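PDB 2GE3: probable acetyltransferase from Agrobacterium tumefaciens, which probably transfers the acetyl group of acetyl coenzyme A, which it binds, to an acceptor substrate, as a member of the GNAT acetyltransferase family. Local coordinates for residues A[123-128]-A[161-166]; A[89-94]-A[105-110]; A[75-80]-A[117-122]. All blocks are in the same frame, centred on the assembly; numbering follows the deposited sequence.

Contact 1: A[123-128]-A[161-166]; sequences ELSVHA and SLNMAI. With ACO (acetyl coenzyme *a), chain E.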
loop_
_atom_site.group_PDB
_atom_site.type_symbol
_atom_site.label_atom_id
_atom_site.label_comp_id
_atom_site.label_asym_id
_atom_site.label_seq_id
_atom_site.Cartn_x
_atom_site.Cartn_y
_atom_site.Cartn_z
ATOM N N GLU A 123 -1.850 5.580 8.884
ATOM C CA GLU A 123 -2.650 4.432 8.523
ATOM C C GLU A 123 -1.903 3.143 8.823
ATOM O O GLU A 123 -0.696 3.161 9.010
ATOM C CB GLU A 123 -3.146 4.538 7.051
ATOM C CG GLU A 123 -2.142 4.165 6.034
ATOM C CD GLU A 123 -2.546 4.530 4.505
ATOM O OE1 GLU A 123 -2.048 3.735 3.675
ATOM O OE2 GLU A 123 -3.329 5.500 4.151
ATOM N N LEU A 124 -2.669 2.071 9.003
ATOM C CA LEU A 124 -2.187 0.748 9.410
ATOM C C LEU A 124 -3.149 -0.307 8.929
ATOM O O LEU A 124 -4.341 -0.049 8.622
ATOM C CB LEU A 124 -1.922 0.667 10.937
ATOM C CG LEU A 124 -2.994 0.825 11.987
ATOM C CD1 LEU A 124 -3.993 -0.442 12.033
ATOM C CD2 LEU A 124 -2.344 1.111 13.317
ATOM N N SER A 125 -2.610 -1.495 8.765
ATOM C CA SER A 125 -3.394 -2.699 8.482
ATOM C C SER A 125 -3.148 -3.703 9.589
ATOM O O SER A 125 -2.018 -3.857 9.976
ATOM C CB SER A 125 -2.894 -3.289 7.180
ATOM O OG SER A 125 -3.579 -2.518 6.162
ATOM N N VAL A 126 -4.178 -4.373 10.089
ATOM C CA VAL A 126 -4.037 -5.343 11.146
ATOM C C VAL A 126 -4.856 -6.618 10.844
ATOM O O VAL A 126 -5.977 -6.522 10.324
ATOM C CB VAL A 126 -4.411 -4.684 12.530
ATOM C CG1 VAL A 126 -5.918 -4.197 12.554
ATOM C CG2 VAL A 126 -4.124 -5.559 13.646
ATOM N N HIS A 127 -4.309 -7.793 11.183
ATOM C CA HIS A 127 -5.052 -9.023 11.027
ATOM C C HIS A 127 -6.297 -9.010 11.871
ATOM O O HIS A 127 -6.265 -8.626 13.058
ATOM C CB HIS A 127 -4.193 -10.289 11.312
ATOM C CG HIS A 127 -2.975 -10.433 10.453
ATOM N ND1 HIS A 127 -2.002 -11.373 10.697
ATOM C CD2 HIS A 127 -2.557 -9.757 9.354
ATOM C CE1 HIS A 127 -1.019 -11.239 9.824
ATOM N NE2 HIS A 127 -1.314 -10.240 9.021
ATOM N N ALA A 128 -7.412 -9.460 11.283
ATOM C CA ALA A 128 -8.733 -9.359 11.945
ATOM C C ALA A 128 -8.776 -10.160 13.245
ATOM O O ALA A 128 -9.587 -9.880 14.158
ATOM C CB ALA A 128 -9.929 -9.735 11.027
ATOM N N SER A 161 -7.983 -8.659 6.833
ATOM C CA SER A 161 -7.171 -7.581 7.389
ATOM C C SER A 161 -8.135 -6.399 7.645
ATOM O O SER A 161 -9.078 -6.210 6.915
ATOM C CB SER A 161 -6.092 -7.167 6.370
ATOM O OG SER A 161 -5.002 -6.667 7.087
ATOM N N LEU A 162 -7.905 -5.640 8.689
ATOM C CA LEU A 162 -8.683 -4.430 8.980
ATOM C C LEU A 162 -7.829 -3.266 8.735
ATOM O O LEU A 162 -6.671 -3.200 9.209
ATOM C CB LEU A 162 -9.108 -4.369 10.453
ATOM C CG LEU A 162 -9.914 -5.586 10.961
ATOM C CD1 LEU A 162 -10.385 -5.428 12.419
ATOM C CD2 LEU A 162 -11.101 -5.996 10.043
ATOM N N ASN A 163 -8.400 -2.305 8.044
ATOM C CA ASN A 163 -7.688 -1.019 7.830
ATOM C C ASN A 163 -8.139 -0.017 8.811
ATOM O O ASN A 163 -9.316 0.108 9.031
ATOM C CB ASN A 163 -7.992 -0.453 6.436
ATOM C CG ASN A 163 -7.405 -1.322 5.383
ATOM O OD1 ASN A 163 -6.242 -1.547 5.451
ATOM N ND2 ASN A 163 -8.220 -1.917 4.497
HETATM N N MSE A 164 -7.216 0.741 9.347
HETATM C CA MSE A 164 -7.557 1.684 10.402
HETATM C C MSE A 164 -6.696 2.899 10.118
HETATM O O MSE A 164 -5.675 2.767 9.474
HETATM C CB MSE A 164 -7.242 1.092 11.770
HETATM C CG MSE A 164 -8.006 -0.310 12.043
HETATM SE SE MSE A 164 -7.586 -0.719 13.941
HETATM C CE MSE A 164 -8.826 0.671 14.802
ATOM N N ALA A 165 -7.111 4.058 10.604
ATOM C CA ALA A 165 -6.365 5.280 10.421
ATOM C C ALA A 165 -6.643 6.325 11.530
ATOM O O ALA A 165 -7.725 6.336 12.178
ATOM C CB ALA A 165 -6.613 5.860 9.038
ATOM N N ILE A 166 -5.665 7.188 11.737
ATOM C CA ILE A 166 -5.850 8.355 12.604
ATOM C C ILE A 166 -5.564 9.615 11.831
ATOM O O ILE A 166 -4.677 9.635 10.994
ATOM C CB ILE A 166 -4.975 8.229 13.923
ATOM C CG1 ILE A 166 -5.539 9.045 15.087
ATOM C CG2 ILE A 166 -3.476 8.461 13.610
ATOM C CD1 ILE A 166 -4.934 8.554 16.523
HETATM N N1A ACO E . -8.076 -9.240 23.407
HETATM C C2A ACO E . -8.591 -8.031 23.631
HETATM N N3A ACO E . -7.860 -7.070 24.224
HETATM C C4A ACO E . -6.592 -7.317 24.639
HETATM C C5A ACO E . -5.972 -8.590 24.410
HETATM C C6A ACO E . -6.802 -9.595 23.755
HETATM N N6A ACO E . -6.196 -10.830 23.512
HETATM N N7A ACO E . -4.702 -8.573 24.981
HETATM C C8A ACO E . -4.483 -7.358 25.485
HETATM N N9A ACO E . -5.622 -6.636 25.308
HETATM C C1B ACO E . -5.763 -5.254 25.688
HETATM C C2B ACO E . -5.154 -4.856 27.023
HETATM O O2B ACO E . -6.218 -4.996 27.990
HETATM C C3B ACO E . -4.804 -3.413 26.633
HETATM O O3B ACO E . -6.021 -2.655 26.548
HETATM P P3B ACO E . -6.738 -1.829 27.772
HETATM O O7A ACO E . -7.282 -2.757 28.853
HETATM O O8A ACO E . -7.868 -1.243 26.923
HETATM O O9A ACO E . -5.630 -1.050 28.400
HETATM C C4B ACO E . -4.325 -3.463 25.181
HETATM O O4B ACO E . -5.035 -4.566 24.631
HETATM C C5B ACO E . -2.803 -3.769 25.089
HETATM O O5B ACO E . -2.096 -2.583 25.416
HETATM P P1A ACO E . -0.566 -2.492 25.618
HETATM O O1A ACO E . -0.298 -1.044 25.445
HETATM O O2A ACO E . -0.447 -3.271 26.910
HETATM O O3A ACO E . -0.053 -3.340 24.333
HETATM P P2A ACO E . 1.317 -4.041 24.053
HETATM O O4A ACO E . 2.510 -3.579 24.830
HETATM O O5A ACO E . 0.982 -5.505 24.142
HETATM O O6A ACO E . 1.564 -3.604 22.485
HETATM C CBP ACO E . 1.274 -4.830 20.390
HETATM C CCP ACO E . 0.591 -4.017 21.502
HETATM C CDP ACO E . 0.137 -5.384 19.468
HETATM C CEP ACO E . 2.262 -3.975 19.597
HETATM C CAP ACO E . 2.184 -5.999 20.947
HETATM O OAP ACO E . 1.328 -6.812 21.710
HETATM C C9P ACO E . 2.895 -6.908 19.985
HETATM O O9P ACO E . 4.028 -6.623 19.598
HETATM N N8P ACO E . 2.283 -8.039 19.579
HETATM C C7P ACO E . 2.943 -8.868 18.542
HETATM C C6P ACO E . 3.210 -8.140 17.242
HETATM C C5P ACO E . 2.097 -7.313 16.646
HETATM O O5P ACO E . 0.917 -7.648 16.693
HETATM N N4P ACO E . 2.481 -6.208 15.993
HETATM C C3P ACO E . 1.525 -5.169 15.665
HETATM C C2P ACO E . 0.572 -5.685 14.615
HETATM S S1P ACO E . 1.430 -5.911 13.076
HETATM C C ACO E . -0.078 -5.454 12.520
HETATM O O ACO E . -0.771 -4.808 13.257
HETATM C CH3 ACO E . -0.381 -5.817 11.087
HETATM O O HOH W 1 -4.344 0.409 5.636
#

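Contact 2: A[89-94]-A[105-110]; sequences LGMGIL and RLMRRT. With ACO (acetyl coenzyme *a), chain E.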
loop_
_atom_site.group_PDB
_atom_site.type_symbol
_atom_site.label_atom_id
_atom_site.label_comp_id
_atom_site.label_asym_id
_atom_site.label_seq_id
_atom_site.Cartn_x
_atom_site.Cartn_y
_atom_site.Cartn_z
ATOM N N LEU A 89 2.157 3.026 9.743
ATOM C CA LEU A 89 2.685 2.569 11.023
ATOM C C LEU A 89 2.988 1.031 11.064
ATOM O O LEU A 89 2.227 0.252 10.537
ATOM C CB LEU A 89 1.750 3.005 12.183
ATOM C CG LEU A 89 2.244 2.799 13.661
ATOM C CD1 LEU A 89 1.756 3.904 14.509
ATOM C CD2 LEU A 89 1.706 1.521 14.141
ATOM N N GLY A 90 4.155 0.629 11.605
ATOM C CA GLY A 90 4.382 -0.774 12.053
ATOM C C GLY A 90 5.022 -0.799 13.455
ATOM O O GLY A 90 5.622 0.163 13.894
HETATM N N MSE A 91 4.844 -1.886 14.175
HETATM C CA MSE A 91 5.361 -1.996 15.510
HETATM C C MSE A 91 5.321 -3.427 15.963
HETATM O O MSE A 91 4.534 -4.229 15.425
HETATM C CB MSE A 91 4.516 -1.195 16.464
HETATM C CG MSE A 91 3.134 -1.716 16.553
HETATM SE SE MSE A 91 2.172 -0.441 17.846
HETATM C CE MSE A 91 3.620 -0.307 19.354
ATOM N N GLY A 92 6.128 -3.708 16.984
ATOM C CA GLY A 92 6.276 -5.067 17.494
ATOM C C GLY A 92 6.947 -5.015 18.838
ATOM O O GLY A 92 7.735 -4.100 19.142
ATOM N N ILE A 93 6.684 -6.013 19.659
ATOM C CA ILE A 93 7.263 -6.078 20.994
ATOM C C ILE A 93 7.552 -7.563 21.247
ATOM O O ILE A 93 6.710 -8.401 20.919
ATOM C CB ILE A 93 6.248 -5.467 22.063
ATOM C CG1 ILE A 93 6.070 -3.958 21.856
ATOM C CG2 ILE A 93 6.684 -5.729 23.517
ATOM C CD1 ILE A 93 5.184 -3.287 22.861
ATOM N N LEU A 94 8.711 -7.856 21.855
ATOM C CA LEU A 94 9.094 -9.170 22.272
ATOM C C LEU A 94 8.026 -9.722 23.234
ATOM O O LEU A 94 7.474 -8.974 24.019
ATOM C CB LEU A 94 10.498 -9.150 22.943
ATOM C CG LEU A 94 11.681 -8.831 22.015
ATOM C CD1 LEU A 94 12.997 -9.119 22.721
ATOM C CD2 LEU A 94 11.545 -9.601 20.675
ATOM N N ARG A 105 2.743 3.322 25.065
ATOM C CA ARG A 105 3.765 4.356 25.216
ATOM C C ARG A 105 4.568 4.595 23.971
ATOM O O ARG A 105 4.839 5.713 23.609
ATOM C CB ARG A 105 4.781 4.017 26.360
ATOM C CG ARG A 105 4.248 3.895 27.801
ATOM C CD ARG A 105 5.466 4.087 28.670
ATOM N NE ARG A 105 5.983 2.918 29.209
ATOM C CZ ARG A 105 7.266 2.697 29.500
ATOM N NH1 ARG A 105 8.245 3.545 29.204
ATOM N NH2 ARG A 105 7.546 1.542 30.069
ATOM N N LEU A 106 5.027 3.530 23.346
ATOM C CA LEU A 106 5.734 3.648 22.049
ATOM C C LEU A 106 4.878 4.336 20.975
ATOM O O LEU A 106 5.396 5.200 20.245
ATOM C CB LEU A 106 6.071 2.251 21.561
ATOM C CG LEU A 106 7.393 1.624 21.102
ATOM C CD1 LEU A 106 8.696 2.234 21.567
ATOM C CD2 LEU A 106 7.281 0.059 21.455
HETATM N N MSE A 107 3.594 3.960 20.860
HETATM C CA MSE A 107 2.685 4.621 19.933
HETATM C C MSE A 107 2.513 6.105 20.189
HETATM O O MSE A 107 2.618 6.864 19.279
HETATM C CB MSE A 107 1.295 4.007 19.973
HETATM C CG MSE A 107 0.595 3.956 18.580
HETATM SE SE MSE A 107 -0.624 2.311 18.642
HETATM C CE MSE A 107 0.638 1.482 19.744
ATOM N N ARG A 108 2.233 6.511 21.446
ATOM C CA ARG A 108 2.150 7.924 21.795
ATOM C C ARG A 108 3.323 8.780 21.406
ATOM O O ARG A 108 3.145 9.936 20.961
ATOM C CB ARG A 108 1.846 8.086 23.303
ATOM C CG ARG A 108 0.562 7.417 23.622
ATOM C CD ARG A 108 -0.269 7.977 24.688
ATOM N NE ARG A 108 -0.680 6.906 25.560
ATOM C CZ ARG A 108 -1.884 6.373 25.693
ATOM N NH1 ARG A 108 -3.029 6.792 24.978
ATOM N NH2 ARG A 108 -1.934 5.406 26.623
ATOM N N ARG A 109 4.526 8.276 21.680
ATOM C CA ARG A 109 5.745 8.986 21.305
ATOM C C ARG A 109 5.872 9.080 19.793
ATOM O O ARG A 109 6.323 10.108 19.240
ATOM C CB ARG A 109 6.991 8.280 21.854
ATOM C CG ARG A 109 7.174 8.466 23.426
ATOM C CD ARG A 109 7.522 9.991 23.714
ATOM N NE ARG A 109 8.855 10.352 23.178
ATOM C CZ ARG A 109 10.017 9.955 23.729
ATOM N NH1 ARG A 109 10.028 9.133 24.797
ATOM N NH2 ARG A 109 11.173 10.336 23.197
ATOM N N THR A 110 5.555 7.982 19.119
ATOM C CA THR A 110 5.755 7.873 17.672
ATOM C C THR A 110 4.735 8.761 16.935
ATOM O O THR A 110 5.098 9.421 15.990
ATOM C CB THR A 110 5.727 6.394 17.195
ATOM O OG1 THR A 110 6.715 5.659 17.935
ATOM C CG2 THR A 110 6.010 6.236 15.611
HETATM N N1A ACO E . -8.076 -9.240 23.407
HETATM C C2A ACO E . -8.591 -8.031 23.631
HETATM N N3A ACO E . -7.860 -7.070 24.224
HETATM C C4A ACO E . -6.592 -7.317 24.639
HETATM C C5A ACO E . -5.972 -8.590 24.410
HETATM C C6A ACO E . -6.802 -9.595 23.755
HETATM N N6A ACO E . -6.196 -10.830 23.512
HETATM N N7A ACO E . -4.702 -8.573 24.981
HETATM C C8A ACO E . -4.483 -7.358 25.485
HETATM N N9A ACO E . -5.622 -6.636 25.308
HETATM C C1B ACO E . -5.763 -5.254 25.688
HETATM C C2B ACO E . -5.154 -4.856 27.023
HETATM O O2B ACO E . -6.218 -4.996 27.990
HETATM C C3B ACO E . -4.804 -3.413 26.633
HETATM O O3B ACO E . -6.021 -2.655 26.548
HETATM P P3B ACO E . -6.738 -1.829 27.772
HETATM O O7A ACO E . -7.282 -2.757 28.853
HETATM O O8A ACO E . -7.868 -1.243 26.923
HETATM O O9A ACO E . -5.630 -1.050 28.400
HETATM C C4B ACO E . -4.325 -3.463 25.181
HETATM O O4B ACO E . -5.035 -4.566 24.631
HETATM C C5B ACO E . -2.803 -3.769 25.089
HETATM O O5B ACO E . -2.096 -2.583 25.416
HETATM P P1A ACO E . -0.566 -2.492 25.618
HETATM O O1A ACO E . -0.298 -1.044 25.445
HETATM O O2A ACO E . -0.447 -3.271 26.910
HETATM O O3A ACO E . -0.053 -3.340 24.333
HETATM P P2A ACO E . 1.317 -4.041 24.053
HETATM O O4A ACO E . 2.510 -3.579 24.830
HETATM O O5A ACO E . 0.982 -5.505 24.142
HETATM O O6A ACO E . 1.564 -3.604 22.485
HETATM C CBP ACO E . 1.274 -4.830 20.390
HETATM C CCP ACO E . 0.591 -4.017 21.502
HETATM C CDP ACO E . 0.137 -5.384 19.468
HETATM C CEP ACO E . 2.262 -3.975 19.597
HETATM C CAP ACO E . 2.184 -5.999 20.947
HETATM O OAP ACO E . 1.328 -6.812 21.710
HETATM C C9P ACO E . 2.895 -6.908 19.985
HETATM O O9P ACO E . 4.028 -6.623 19.598
HETATM N N8P ACO E . 2.283 -8.039 19.579
HETATM C C7P ACO E . 2.943 -8.868 18.542
HETATM C C6P ACO E . 3.210 -8.140 17.242
HETATM C C5P ACO E . 2.097 -7.313 16.646
HETATM O O5P ACO E . 0.917 -7.648 16.693
HETATM N N4P ACO E . 2.481 -6.208 15.993
HETATM C C3P ACO E . 1.525 -5.169 15.665
HETATM C C2P ACO E . 0.572 -5.685 14.615
HETATM S S1P ACO E . 1.430 -5.911 13.076
HETATM C C ACO E . -0.078 -5.454 12.520
HETATM O O ACO E . -0.771 -4.808 13.257
HETATM C CH3 ACO E . -0.381 -5.817 11.087
#

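Contact 3: A[75-80]-A[117-122]; sequences IRRQDR and FGLHRI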
loop_
_atom_site.group_PDB
_atom_site.type_symbol
_atom_site.label_atom_id
_atom_site.label_comp_id
_atom_site.label_asym_id
_atom_site.label_seq_id
_atom_site.Cartn_x
_atom_site.Cartn_y
_atom_site.Cartn_z
ATOM N N ILE A 75 6.996 4.998 11.617
ATOM C CA ILE A 75 6.041 5.548 10.644
ATOM C C ILE A 75 6.817 5.813 9.334
ATOM O O ILE A 75 7.770 6.606 9.340
ATOM C CB ILE A 75 5.194 6.767 11.199
ATOM C CG1 ILE A 75 4.314 6.323 12.375
ATOM C CG2 ILE A 75 4.267 7.403 10.094
ATOM C CD1 ILE A 75 3.490 7.424 13.126
ATOM N N ARG A 76 6.480 5.082 8.263
ATOM C CA ARG A 76 7.026 5.376 6.931
ATOM C C ARG A 76 6.121 6.335 6.125
ATOM O O ARG A 76 4.951 6.017 5.801
ATOM C CB ARG A 76 7.376 4.100 6.156
ATOM C CG ARG A 76 6.144 3.212 5.715
ATOM C CD ARG A 76 6.569 1.876 5.000
ATOM N NE ARG A 76 7.708 1.383 5.794
ATOM C CZ ARG A 76 7.572 0.600 6.851
ATOM N NH1 ARG A 76 6.335 0.177 7.187
ATOM N NH2 ARG A 76 8.659 0.243 7.554
ATOM N N ARG A 77 6.680 7.522 5.837
ATOM C CA ARG A 77 6.125 8.492 4.871
ATOM C C ARG A 77 5.904 7.926 3.444
ATOM O O ARG A 77 6.808 7.327 2.881
ATOM C CB ARG A 77 6.990 9.738 4.791
ATOM C CG ARG A 77 6.187 10.964 4.358
ATOM C CD ARG A 77 7.031 12.239 4.340
ATOM N NE ARG A 77 6.268 13.387 3.895
ATOM C CZ ARG A 77 6.821 14.526 3.447
ATOM N NH1 ARG A 77 8.149 14.648 3.367
ATOM N NH2 ARG A 77 6.063 15.561 3.069
ATOM N N GLN A 78 4.667 8.097 2.914
ATOM C CA GLN A 78 4.304 7.749 1.523
ATOM C C GLN A 78 5.176 8.583 0.565
ATOM O O GLN A 78 5.536 9.722 0.847
ATOM C CB GLN A 78 2.817 7.992 1.213
ATOM C CG GLN A 78 1.819 6.975 1.787
ATOM C CD GLN A 78 1.854 5.559 1.126
ATOM O OE1 GLN A 78 1.978 4.554 1.838
ATOM N NE2 GLN A 78 1.755 5.478 -0.239
ATOM N N ASP A 79 5.533 7.981 -0.562
ATOM C CA ASP A 79 6.455 8.624 -1.491
ATOM C C ASP A 79 5.779 9.581 -2.413
ATOM O O ASP A 79 6.224 10.725 -2.545
ATOM C CB ASP A 79 7.252 7.603 -2.304
ATOM C CG ASP A 79 8.710 7.523 -1.835
ATOM O OD1 ASP A 79 8.955 7.054 -0.670
ATOM O OD2 ASP A 79 9.598 7.962 -2.634
ATOM N N ARG A 80 4.692 9.140 -3.037
ATOM C CA ARG A 80 4.118 10.023 -4.027
ATOM C C ARG A 80 3.630 11.369 -3.465
ATOM O O ARG A 80 3.204 11.479 -2.323
ATOM C CB ARG A 80 3.126 9.332 -4.963
ATOM C CG ARG A 80 2.118 8.452 -4.316
ATOM C CD ARG A 80 1.148 7.967 -5.366
ATOM N NE ARG A 80 1.816 7.649 -6.635
ATOM C CZ ARG A 80 2.086 6.407 -7.073
ATOM N NH1 ARG A 80 1.733 5.338 -6.367
ATOM N NH2 ARG A 80 2.701 6.222 -8.241
ATOM N N PHE A 117 6.345 16.329 12.870
ATOM C CA PHE A 117 6.900 16.345 11.531
ATOM C C PHE A 117 5.930 16.984 10.506
ATOM O O PHE A 117 6.362 17.383 9.481
ATOM C CB PHE A 117 7.285 14.902 11.132
ATOM C CG PHE A 117 7.759 14.741 9.717
ATOM C CD1 PHE A 117 9.133 14.478 9.453
ATOM C CD2 PHE A 117 6.850 14.842 8.615
ATOM C CE1 PHE A 117 9.598 14.304 8.127
ATOM C CE2 PHE A 117 7.296 14.674 7.293
ATOM C CZ PHE A 117 8.695 14.396 7.057
ATOM N N GLY A 118 4.613 16.991 10.694
ATOM C CA GLY A 118 3.781 17.600 9.685
ATOM C C GLY A 118 2.857 16.672 8.934
ATOM O O GLY A 118 2.183 17.115 8.030
ATOM N N LEU A 119 2.794 15.390 9.320
ATOM C CA LEU A 119 1.909 14.427 8.728
ATOM C C LEU A 119 0.513 14.665 9.198
ATOM O O LEU A 119 0.282 15.201 10.297
ATOM C CB LEU A 119 2.366 12.991 9.022
ATOM C CG LEU A 119 3.748 12.528 8.508
ATOM C CD1 LEU A 119 4.043 11.082 8.991
ATOM C CD2 LEU A 119 3.837 12.489 6.992
ATOM N N HIS A 120 -0.418 14.417 8.296
ATOM C CA HIS A 120 -1.861 14.597 8.554
ATOM C C HIS A 120 -2.537 13.252 8.957
ATOM O O HIS A 120 -3.430 13.175 9.869
ATOM C CB HIS A 120 -2.519 15.262 7.269
ATOM C CG HIS A 120 -4.012 15.352 7.302
ATOM N ND1 HIS A 120 -4.694 16.316 8.018
ATOM C CD2 HIS A 120 -4.955 14.609 6.675
ATOM C CE1 HIS A 120 -5.986 16.170 7.823
ATOM N NE2 HIS A 120 -6.173 15.152 6.998
ATOM N N ARG A 121 -2.110 12.216 8.241
ATOM C CA ARG A 121 -2.770 10.904 8.248
ATOM C C ARG A 121 -1.803 9.751 8.519
ATOM O O ARG A 121 -0.753 9.670 7.897
ATOM C CB ARG A 121 -3.605 10.718 6.985
ATOM C CG ARG A 121 -4.293 9.338 6.848
ATOM C CD ARG A 121 -4.940 9.320 5.477
ATOM N NE ARG A 121 -5.165 7.908 5.199
ATOM C CZ ARG A 121 -6.216 7.221 5.677
ATOM N NH1 ARG A 121 -7.206 7.830 6.380
ATOM N NH2 ARG A 121 -6.272 5.926 5.456
ATOM N N ILE A 122 -2.091 9.005 9.588
ATOM C CA ILE A 122 -1.413 7.774 9.932
ATOM C C ILE A 122 -2.330 6.530 9.689
ATOM O O ILE A 122 -3.414 6.453 10.184
ATOM C CB ILE A 122 -0.814 7.724 11.336
ATOM C CG1 ILE A 122 -0.055 8.984 11.689
ATOM C CG2 ILE A 122 0.089 6.438 11.469
ATOM C CD1 ILE A 122 1.059 9.419 10.640
#

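Contact 1: A[123-128]-A[161-166]
L124 and V126 pair with M164 and L162 in an antiparallel strand contact, joining strand 121-127 to strand 158-167 in the half of the mixed sheet beside the acetyl end of the cofactor. L124 and M164 exchange two backbone hydrogen bonds. V126 and L162 exchange two more, V126 N to L162 O at 2.9 Å and L162 N to V126 O at 2.7 Å, the latter nearly straight (173°). S125-N163 between them, and E123-A165 and H127-S161 at the ends, are the non-hydrogen-bonded pairs.

L124, V126, L162 and M164 share one face of the sheet; helix 131-140 covers L124 with Y137, V126 with A133 and I134, and L162 with I134, while M164 packs on F142 and H144. L124 and M164 lie side by side and point the same way, with L124 CD1 against M164 CB at 3.6 Å. V126 instead crosses L162 at a slant. Its CG1, placed between the backbone N and the carbonyl carbon (chi1 62°), touches L162 CB at 3.8 Å and M164 SE at 4.1 Å. The other branch, CG2, is anti to the backbone N and comes within 3.5 Å of the acetyl oxygen O of acetyl coenzyme A. At the end of the pairing A128 CB rests on L162 CD2.

The other face is more polar. There a water donates to L124 O and, at 2.7 Å, to N163 OD1, tying the amide side chain to the backbone of the neighbouring strand. E123 makes salt bridges with R121 and R83.

One face is thus greasy and packed under a helix, the other polar and partly hydrated. V126 divides its two methyl branches between the strand partner and the acetyl group, so the pairing that holds its backbone probably also positions this part of the cofactor pocket.

Contact 2: A[89-94]-A[105-110]
M91 on strand 86-93 and M107 on helix 102-117, both deposited as selenomethionine, cross at about a right angle at the centre of this buried contact, which is wholly apolar. M91 points from the strand toward the helix; its CG stands between the backbone N and the carbonyl carbon (chi1 64°), and the chain bends at its last torsion. Its end enters the hollow between L106 and M107: CE lies 4.2 Å from L106 CB on one residue and 3.5 Å from M107 CE on the next, the second closer than usual carbon contact. M91 SE to M107 CE is shorter still, so the placing of that methyl is doubtful, and with it how tight the fit is.

The bumps interlock further along. M107 enters between L89 and M91, meeting L89 CD1 with its CG at 4.2 Å. L106 reaches between M91 and I93, and its CD2 touches I93 CD1 at 4.2 Å. Beyond, I93 CD1 approaches the cofactor, 3.3 Å from its phosphate oxygen O4A. One turn on, T110 OG1 donates to L106 O at 2.7 Å, and T110 N reaches the same oxygen from the opposite face of its plane.

The strand also binds acetyl coenzyme A through its backbone: M91 O accepts a weak bond from N4P, and I93 N gives a weak one to O9P at 2.7 Å, so the pantetheine arm runs beside the strand. G101, G103 and A104 N bind the cofactor near the start of the helix. Together this is the strand-loop-helix part of a beta-alpha-beta unit that forms the acetyl coenzyme A site of the GNAT fold.

Contact 3: A[75-80]-A[117-122]
R77 and F117 cross at about a right angle, the guanidinium face of the arginine set over the rim of the phenyl ring. The two planes are 73° apart, and F117 CE2 lies beneath one face of the guanidinium, offset toward its rim. Seen from the ring, the arginine comes at the edge, near the ring plane: NH1 is 3.7 Å from F117 CZ, and R77 CD sits 3.8 Å from F117 CE2. The contact is therefore face to edge, a planar cation against ring C-H groups and not a cation over the pi cloud. R77 CG is anti to the backbone N (chi1 -154°), and from there the chain runs extended to NE, which brings the guanidinium to the ring. The NE proton is taken by A84 O; that bond should help fix the rotation of the guanidinium.

L119 lies between this pair and the core and touches both neighbours with its fork. CD2 packs on R77 CG at 3.8 Å, while CD1 meets I75 CG2 at 3.8 Å as the two side chains slide past each other in opposite directions. I75 then crosses I122 at about a right angle. Its CG2 touches I122 CD1 at 3.8 Å and its CD1 touches I122 CG2 at 3.9 Å, so both isoleucines use two methyls. The bend of I122 at chi2 (-53°) places its CD1 at this crossing.

G118, with positive phi, closes helix 102-117 in a Schellman motif and starts the turn into strand 121-127. Strand 86-93 runs between strands 68-77 and 121-127 in the sheet, and I75 and I122 meet on the side where A114 of helix 102-117 packs against both. Nearby, H120 stacks on Y158 of the second subunit.

All three contacts are built on one sheet. Contacts 1 and 2 have centres about 14 Å apart and meet where E123 O lies 2.9 Å from L89 N, a probable hydrogen bond between neighbouring parallel strands; both touch acetyl coenzyme A, contact 1 at its acetyl group and contact 2 along its pantetheine arm. Contact 3 stands away from the ligand, the side chain of I122 being about 11 Å from it. It continues the core of contact 2, with T110 CG2 3.7 Å from I75 CG1, and it joins contact 1 along strand 121-127, where I166 N and I122 O are 2.8 Å apart. Contacts 1 and 3 also reach the second subunit.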